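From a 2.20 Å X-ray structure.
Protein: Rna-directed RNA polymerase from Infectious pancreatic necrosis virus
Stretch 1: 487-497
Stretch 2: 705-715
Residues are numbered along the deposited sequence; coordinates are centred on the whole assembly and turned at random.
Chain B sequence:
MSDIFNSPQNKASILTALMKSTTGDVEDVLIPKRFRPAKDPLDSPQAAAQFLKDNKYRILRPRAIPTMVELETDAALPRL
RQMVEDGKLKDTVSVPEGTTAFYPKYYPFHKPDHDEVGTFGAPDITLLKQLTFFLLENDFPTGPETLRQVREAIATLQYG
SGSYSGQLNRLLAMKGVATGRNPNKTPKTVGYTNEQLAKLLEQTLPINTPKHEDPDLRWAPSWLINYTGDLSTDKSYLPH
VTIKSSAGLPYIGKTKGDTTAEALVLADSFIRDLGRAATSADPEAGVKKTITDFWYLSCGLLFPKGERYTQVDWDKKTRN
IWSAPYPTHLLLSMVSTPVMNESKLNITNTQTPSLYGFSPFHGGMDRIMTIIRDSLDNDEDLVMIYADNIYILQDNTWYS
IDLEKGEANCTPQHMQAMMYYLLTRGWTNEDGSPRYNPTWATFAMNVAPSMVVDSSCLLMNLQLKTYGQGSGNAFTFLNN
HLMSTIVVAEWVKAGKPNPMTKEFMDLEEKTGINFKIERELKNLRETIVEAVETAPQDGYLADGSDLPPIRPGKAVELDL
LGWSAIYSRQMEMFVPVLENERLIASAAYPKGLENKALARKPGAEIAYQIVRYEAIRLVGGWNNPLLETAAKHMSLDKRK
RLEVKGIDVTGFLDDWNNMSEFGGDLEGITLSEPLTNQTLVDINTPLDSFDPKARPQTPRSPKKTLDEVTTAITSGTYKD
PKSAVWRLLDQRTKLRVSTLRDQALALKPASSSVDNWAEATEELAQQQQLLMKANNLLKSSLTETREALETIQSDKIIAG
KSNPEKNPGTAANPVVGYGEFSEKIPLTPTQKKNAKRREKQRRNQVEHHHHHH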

# COMPACT_ATOMS: atom_id res chain seq x y z
N VAL B 487 -3.73 -5.32 -17.14
CA VAL B 487 -5.15 -5.56 -17.41
C VAL B 487 -5.69 -4.43 -18.34
O VAL B 487 -6.33 -4.72 -19.35
N VAL B 488 -5.35 -3.16 -18.03
CA VAL B 488 -5.79 -1.98 -18.80
C VAL B 488 -5.17 -2.00 -20.21
O VAL B 488 -5.90 -1.81 -21.18
N ALA B 489 -3.85 -2.29 -20.33
CA ALA B 489 -3.17 -2.39 -21.64
C ALA B 489 -3.84 -3.45 -22.53
O ALA B 489 -4.00 -3.23 -23.74
N GLU B 490 -4.26 -4.58 -21.94
CA GLU B 490 -4.93 -5.68 -22.65
C GLU B 490 -6.36 -5.28 -23.04
O GLU B 490 -6.81 -5.68 -24.10
N TRP B 491 -7.03 -4.45 -22.22
CA TRP B 491 -8.36 -3.92 -22.53
C TRP B 491 -8.26 -3.01 -23.75
O TRP B 491 -9.03 -3.19 -24.70
N VAL B 492 -7.25 -2.12 -23.79
CA VAL B 492 -6.99 -1.21 -24.91
C VAL B 492 -6.66 -2.05 -26.17
O VAL B 492 -7.26 -1.81 -27.22
N LYS B 493 -5.76 -3.06 -26.05
CA LYS B 493 -5.37 -3.95 -27.15
C LYS B 493 -6.59 -4.69 -27.74
O LYS B 493 -6.72 -4.73 -28.95
N ALA B 494 -7.50 -5.21 -26.88
CA ALA B 494 -8.70 -5.95 -27.30
C ALA B 494 -9.80 -5.03 -27.89
O ALA B 494 -10.90 -5.52 -28.19
N GLY B 495 -9.50 -3.74 -28.08
CA GLY B 495 -10.42 -2.77 -28.66
C GLY B 495 -11.44 -2.23 -27.67
O GLY B 495 -12.57 -1.92 -28.06
N LYS B 496 -11.02 -2.10 -26.40
CA LYS B 496 -11.79 -1.60 -25.26
C LYS B 496 -13.17 -2.32 -25.13
O LYS B 496 -14.22 -1.64 -25.13
N PRO B 497 -13.22 -3.68 -24.99
CA PRO B 497 -14.52 -4.35 -24.80
C PRO B 497 -15.18 -3.89 -23.50
O PRO B 497 -14.49 -3.64 -22.50
N THR B 705 0.05 8.95 -25.96
CA THR B 705 -1.06 8.51 -25.11
C THR B 705 -0.84 7.03 -24.80
O THR B 705 -0.06 6.38 -25.49
N LEU B 706 -1.55 6.49 -23.80
CA LEU B 706 -1.49 5.07 -23.43
C LEU B 706 -1.85 4.19 -24.65
O LEU B 706 -1.22 3.16 -24.88
N ASP B 707 -2.85 4.64 -25.43
CA ASP B 707 -3.37 3.98 -26.63
C ASP B 707 -2.30 3.86 -27.72
O ASP B 707 -2.16 2.78 -28.30
N GLU B 708 -1.52 4.93 -27.97
CA GLU B 708 -0.43 4.94 -28.97
C GLU B 708 0.67 3.98 -28.55
O GLU B 708 1.23 3.29 -29.40
N VAL B 709 0.97 3.91 -27.24
CA VAL B 709 1.99 3.03 -26.66
C VAL B 709 1.54 1.56 -26.84
O VAL B 709 2.35 0.73 -27.27
N THR B 710 0.25 1.26 -26.58
CA THR B 710 -0.32 -0.09 -26.72
C THR B 710 -0.27 -0.57 -28.18
O THR B 710 0.09 -1.72 -28.42
N THR B 711 -0.61 0.31 -29.14
CA THR B 711 -0.59 -0.03 -30.56
C THR B 711 0.85 -0.30 -31.03
O THR B 711 1.05 -1.18 -31.87
N ALA B 712 1.85 0.41 -30.45
CA ALA B 712 3.26 0.20 -30.78
C ALA B 712 3.73 -1.16 -30.27
O ALA B 712 4.33 -1.92 -31.03
N ILE B 713 3.38 -1.51 -29.00
CA ILE B 713 3.76 -2.78 -28.38
C ILE B 713 3.16 -3.95 -29.17
O ILE B 713 3.87 -4.91 -29.47
N THR B 714 1.87 -3.84 -29.58
CA THR B 714 1.15 -4.83 -30.39
C THR B 714 1.93 -5.13 -31.67
O THR B 714 2.02 -6.29 -32.07
N SER B 715 2.51 -4.09 -32.28
CA SER B 715 3.28 -4.22 -33.51
C SER B 715 4.70 -4.79 -33.24
O SER B 715 5.39 -5.10 -34.19

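Helices 487-493 and 706-714 cross at 78° with their axes 9.5 Å apart at closest approach, and the contact centres on Val-492 and Thr-710, the residues most covered by the opposing stretch (68 and 62 Å²). Both point their CA-to-CB bonds toward the other helix. Val-492, chi1 t (172°), places CG1 3.8 Å from Thr-710 CB and 3.9 Å from Asp-707 OD2, while its CG2 lies 4.4 Å from Leu-706 CD2. Thr-710 adopts chi1 m (-60°), a rotamer in which OG1 donates to Leu-706 O of its own helix at 3.0 Å. Its methyl CG2 then packs against the first helix, 3.5 Å from Ala-489 O and 3.9 Å from Lys-493 CB. The small side chain of Ala-489 accompanies a CA separation of 6.3 Å between Ala-489 and Thr-710.

Lys-493, fully extended (all four chi angles t), contributes its aliphatic stem: CG sits 3.5 Å from Thr-714 OG1, which donates to Thr-710 O at 2.9 Å. At the other flank, Leu-706 (chi1 t, chi2 p) brings CD2 within 3.8 Å of Val-488 CG1. No hydrogen bond links the stretches. Lys-496 NZ approaches Asp-707 OD2 to 4.3 Å, beyond salt-bridge range, so the 365 Å² interface rests mainly on van der Waals packing.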

# COMPACT_ATOMS: atom_id res chain seq x y z
CB VAL B 487 -5.98 -5.72 -16.10
CG1 VAL B 487 -7.48 -5.75 -16.37
CG2 VAL B 487 -5.55 -6.97 -15.32
CB VAL B 488 -5.53 -0.64 -18.05
CG1 VAL B 488 -5.76 0.57 -18.96
CG2 VAL B 488 -6.40 -0.55 -16.81
CB ALA B 489 -1.71 -2.72 -21.44
CB GLU B 490 -4.90 -6.98 -21.84
CG GLU B 490 -3.54 -7.66 -21.84
CD GLU B 490 -3.03 -8.11 -23.20
OE1 GLU B 490 -3.84 -8.62 -24.01
OE2 GLU B 490 -1.82 -7.95 -23.44
CB TRP B 491 -8.94 -3.20 -21.30
CG TRP B 491 -10.11 -2.29 -21.55
CD1 TRP B 491 -11.40 -2.66 -21.78
CD2 TRP B 491 -10.11 -0.86 -21.48
NE1 TRP B 491 -12.21 -1.55 -21.87
CE2 TRP B 491 -11.44 -0.43 -21.69
CE3 TRP B 491 -9.11 0.11 -21.24
CZ2 TRP B 491 -11.80 0.94 -21.70
CZ3 TRP B 491 -9.47 1.46 -21.25
CH2 TRP B 491 -10.79 1.86 -21.48
CB VAL B 492 -5.87 -0.18 -24.58
CG1 VAL B 492 -5.47 0.64 -25.81
CG2 VAL B 492 -6.29 0.75 -23.43
CB LYS B 493 -4.29 -4.95 -26.70
CG LYS B 493 -3.70 -5.75 -27.82
CD LYS B 493 -2.83 -6.87 -27.33
CE LYS B 493 -2.31 -7.68 -28.50
NZ LYS B 493 -1.46 -8.81 -28.04
CB ALA B 494 -9.25 -6.75 -26.14
CB LYS B 496 -11.93 -0.06 -25.29
CG LYS B 496 -10.58 0.67 -25.22
CD LYS B 496 -10.70 2.17 -25.14
CE LYS B 496 -10.80 2.85 -26.47
NZ LYS B 496 -10.99 4.32 -26.32
CB PRO B 497 -14.16 -5.84 -24.74
CG PRO B 497 -12.73 -5.86 -24.28
CD PRO B 497 -12.11 -4.65 -24.92
CB THR B 705 -2.42 8.75 -25.81
OG1 THR B 705 -2.48 8.00 -27.03
CG2 THR B 705 -2.71 10.23 -26.06
CB LEU B 706 -2.44 4.81 -22.25
CG LEU B 706 -2.71 3.34 -21.86
CD1 LEU B 706 -1.43 2.65 -21.34
CD2 LEU B 706 -3.82 3.26 -20.85
CB ASP B 707 -4.60 4.75 -27.15
CG ASP B 707 -5.69 4.93 -26.11
OD1 ASP B 707 -5.47 5.74 -25.17
OD2 ASP B 707 -6.74 4.27 -26.22
CB GLU B 708 0.12 6.36 -29.18
CG GLU B 708 -0.87 7.26 -29.91
CD GLU B 708 -0.55 8.74 -29.99
OE1 GLU B 708 -0.06 9.31 -28.99
OE2 GLU B 708 -0.81 9.33 -31.06
CB VAL B 709 2.30 3.38 -25.17
CG1 VAL B 709 3.28 2.37 -24.56
CG2 VAL B 709 2.84 4.80 -25.04
CB THR B 710 -1.75 -0.16 -26.16
OG1 THR B 710 -1.73 0.20 -24.78
CG2 THR B 710 -2.36 -1.54 -26.27
CB THR B 711 -1.30 1.04 -31.40
OG1 THR B 711 -0.68 2.31 -31.17
CG2 THR B 711 -2.80 1.12 -31.11
CB ALA B 712 4.11 1.33 -30.21
CB ILE B 713 3.36 -2.80 -26.87
CG1 ILE B 713 4.27 -1.82 -26.08
CG2 ILE B 713 3.46 -4.23 -26.28
CD1 ILE B 713 3.78 -1.41 -24.73
CB THR B 714 -0.28 -4.32 -30.70
OG1 THR B 714 -1.00 -4.23 -29.48
CG2 THR B 714 -1.05 -5.25 -31.64
CB SER B 715 3.35 -2.88 -34.23
OG SER B 715 4.44 -2.07 -33.81